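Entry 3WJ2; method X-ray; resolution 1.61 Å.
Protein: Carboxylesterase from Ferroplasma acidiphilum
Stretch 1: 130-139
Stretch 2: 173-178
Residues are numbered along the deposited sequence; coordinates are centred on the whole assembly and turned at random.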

# COMPACT_ATOMS: atom_id res chain seq x y z
N ALA B 130 -3.41 -12.34 -32.88
CA ALA B 130 -3.15 -10.91 -32.62
C ALA B 130 -1.95 -10.40 -33.45
O ALA B 130 -2.06 -9.42 -34.20
CB ALA B 130 -3.03 -10.66 -31.06
N TYR B 131 -0.81 -11.13 -33.37
CA TYR B 131 0.36 -10.71 -34.12
C TYR B 131 0.19 -10.78 -35.60
O TYR B 131 0.49 -9.79 -36.33
CB TYR B 131 1.49 -11.62 -33.71
CG TYR B 131 2.81 -11.36 -34.46
CD1 TYR B 131 3.70 -10.40 -33.99
CD2 TYR B 131 3.16 -12.12 -35.61
CE1 TYR B 131 4.94 -10.18 -34.63
CE2 TYR B 131 4.44 -11.92 -36.25
CZ TYR B 131 5.27 -10.94 -35.74
OH TYR B 131 6.54 -10.69 -36.32
N ASP B 132 -0.39 -11.90 -36.05
CA ASP B 132 -0.62 -12.07 -37.49
C ASP B 132 -1.67 -11.08 -38.01
O ASP B 132 -1.48 -10.56 -39.14
CB ASP B 132 -1.02 -13.51 -37.82
CG ASP B 132 0.14 -14.48 -37.64
OD1 ASP B 132 1.37 -14.12 -37.63
OD2 ASP B 132 -0.17 -15.68 -37.56
N SER B 133 -2.73 -10.76 -37.22
CA SER B 133 -3.73 -9.84 -37.76
C SER B 133 -3.16 -8.44 -37.89
O SER B 133 -3.51 -7.70 -38.79
CB SER B 133 -5.10 -9.85 -36.98
OG SER B 133 -4.85 -9.47 -35.61
N PHE B 134 -2.25 -8.01 -36.93
CA PHE B 134 -1.64 -6.72 -37.01
C PHE B 134 -0.84 -6.65 -38.32
O PHE B 134 -0.98 -5.67 -39.04
CB PHE B 134 -0.74 -6.47 -35.75
CG PHE B 134 0.18 -5.29 -35.97
CD1 PHE B 134 -0.35 -4.00 -36.09
CD2 PHE B 134 1.56 -5.51 -36.24
CE1 PHE B 134 0.49 -2.88 -36.40
CE2 PHE B 134 2.36 -4.38 -36.57
CZ PHE B 134 1.81 -3.12 -36.68
N HIS B 135 -0.04 -7.69 -38.53
CA HIS B 135 0.80 -7.62 -39.75
C HIS B 135 -0.03 -7.72 -40.99
O HIS B 135 0.29 -7.03 -42.01
CB HIS B 135 1.94 -8.64 -39.67
CG HIS B 135 3.05 -8.21 -38.76
ND1 HIS B 135 3.90 -7.16 -39.05
CD2 HIS B 135 3.35 -8.61 -37.50
CE1 HIS B 135 4.74 -7.00 -38.03
NE2 HIS B 135 4.44 -7.88 -37.09
N TYR B 136 -1.09 -8.50 -40.98
CA TYR B 136 -1.99 -8.59 -42.16
C TYR B 136 -2.60 -7.24 -42.50
O TYR B 136 -2.55 -6.80 -43.70
CB TYR B 136 -3.04 -9.64 -41.89
CG TYR B 136 -4.06 -9.91 -42.99
CD1 TYR B 136 -4.05 -11.07 -43.72
CD2 TYR B 136 -5.16 -9.07 -43.10
CE1 TYR B 136 -5.09 -11.33 -44.64
CE2 TYR B 136 -6.19 -9.32 -43.99
CZ TYR B 136 -6.14 -10.46 -44.76
OH TYR B 136 -7.24 -10.73 -45.64
N ILE B 137 -3.20 -6.58 -41.50
CA ILE B 137 -3.80 -5.29 -41.76
C ILE B 137 -2.78 -4.24 -42.11
O ILE B 137 -3.04 -3.39 -42.99
CB ILE B 137 -4.73 -4.87 -40.59
CG1 ILE B 137 -5.85 -5.90 -40.53
CG2 ILE B 137 -5.35 -3.48 -40.89
CD1 ILE B 137 -6.58 -5.98 -39.13
N ALA B 138 -1.62 -4.26 -41.50
CA ALA B 138 -0.57 -3.29 -41.83
C ALA B 138 -0.13 -3.47 -43.31
O ALA B 138 0.07 -2.46 -44.04
CB ALA B 138 0.59 -3.37 -40.94
N LYS B 139 0.01 -4.72 -43.75
CA LYS B 139 0.39 -4.91 -45.18
C LYS B 139 -0.69 -4.48 -46.08
O LYS B 139 -0.38 -3.92 -47.14
CB LYS B 139 0.71 -6.34 -45.48
CG LYS B 139 1.99 -6.78 -44.86
CD LYS B 139 2.20 -8.35 -45.01
CE LYS B 139 0.92 -9.19 -45.37
NZ LYS B 139 1.15 -10.66 -45.08
N LYS B 173 12.40 -7.54 -35.29
CA LYS B 173 12.63 -6.29 -36.01
C LYS B 173 11.69 -6.03 -37.16
O LYS B 173 12.11 -5.65 -38.32
CB LYS B 173 14.13 -6.24 -36.47
CG LYS B 173 15.06 -6.30 -35.28
CD LYS B 173 16.52 -6.48 -35.84
CE LYS B 173 17.56 -6.33 -34.75
NZ LYS B 173 18.85 -6.96 -35.26
N THR B 174 10.37 -6.22 -36.90
CA THR B 174 9.43 -6.03 -37.90
C THR B 174 8.75 -4.70 -37.65
O THR B 174 9.11 -3.95 -36.70
CB THR B 174 8.28 -7.09 -37.80
OG1 THR B 174 7.60 -6.90 -36.52
CG2 THR B 174 8.79 -8.50 -37.86
N GLU B 175 7.86 -4.37 -38.55
CA GLU B 175 6.98 -3.20 -38.39
C GLU B 175 6.36 -3.25 -36.98
O GLU B 175 5.97 -4.32 -36.49
CB GLU B 175 5.89 -3.19 -39.44
CG GLU B 175 5.17 -1.83 -39.43
CD GLU B 175 4.10 -1.62 -40.49
OE1 GLU B 175 3.99 -2.39 -41.47
OE2 GLU B 175 3.36 -0.62 -40.33
N MET B 176 6.34 -2.12 -36.30
CA MET B 176 5.85 -2.16 -34.94
C MET B 176 4.55 -1.28 -34.96
O MET B 176 4.42 -0.29 -35.69
CB MET B 176 7.01 -1.61 -33.98
CG MET B 176 8.28 -2.75 -33.51
SD MET B 176 8.28 -2.00 -31.86
CE MET B 176 6.74 -2.85 -31.52
N PRO B 177 3.54 -1.64 -34.12
CA PRO B 177 2.41 -0.70 -33.95
C PRO B 177 2.80 0.69 -33.46
O PRO B 177 3.86 0.84 -32.80
CB PRO B 177 1.56 -1.38 -32.87
CG PRO B 177 1.95 -2.85 -32.94
CD PRO B 177 3.43 -2.80 -33.20
N ALA B 178 1.96 1.71 -33.77
CA ALA B 178 2.26 3.08 -33.44
C ALA B 178 2.12 3.37 -31.93
O ALA B 178 2.75 4.27 -31.43
CB ALA B 178 1.34 4.01 -34.23
O HOH W 1 3.93 -5.68 -41.29

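This is a small, mostly van der Waals contact in which one face of a helix, carrying Tyr131, Phe134, His135 and Ala138, receives an irregular loop through a proline-on-ring packing and one water bridge, with no clear direct hydrogen bond between the stretches. The two pieces together bury 297 Å². The helix bonds its backbone i to i+4, as in Ala138 N to Phe134 O at 2.9 Å, and it meets the loop through side chains.

Phe134 is the anchor. Its CA-to-CB bond points toward the loop, and with chi1 near t the ring reaches the backbone of Glu175, Met176 and Pro177. Pro177 CG sits over one face of the ring, 3.8 Å from the centroid of Phe134 and 13° off the normal, a CH-pi contact that uses the compact, rigid proline ring as a lid. At the ring edge, Phe134 CE2 lies 3.6 Å from Glu175 O; Phe134 CZ also comes within 3.4 Å of Pro177 N, which stands well out of the ring plane. A flat aromatic suits this place because it offers a face to the proline and an edge to a carbonyl. Both Phe134 and Pro177 are buried.

One residue along the helix, His135 starts sideways, but its m rotamer brings the imidazole nearer the loop. His135 CE1 lies 3.2 Å from Thr174 OG1, close to the ring plane, and 3.3 Å from Glu175 O. Next to CE1 in the ring, His135 ND1 is 2.7 Å from a water that donates to Glu175 OE1 at 3.3 Å. The histidine thus combines carbon contacts with a polar link to a carboxylate that it does not touch directly.

Thr174 makes a hydrogen bond within the loop: its OG1, in the p rotamer, donates to Glu175 O at 3.1 Å, tying side chain to backbone right where the histidine packs. Its methyl also touches Tyr131, with Thr174 CG2 3.5 Å from Tyr131 OH. Tyr131 also leaves the helix sideways, and its length brings the hydroxyl end nearer the loop, to Thr174.

Glu175 is exposed, yet its extended side chain, t at chi1 and chi2, runs past the helix and places OE1 3.6 Å from Ala138 CB. The alanine methyl points toward the loop and packs against the carboxylate oxygen. Met176 points away, contributing mainly backbone. The rule is economical: one aromatic under a proline, a histidine with a water beside it, and an alanine where the acid passes.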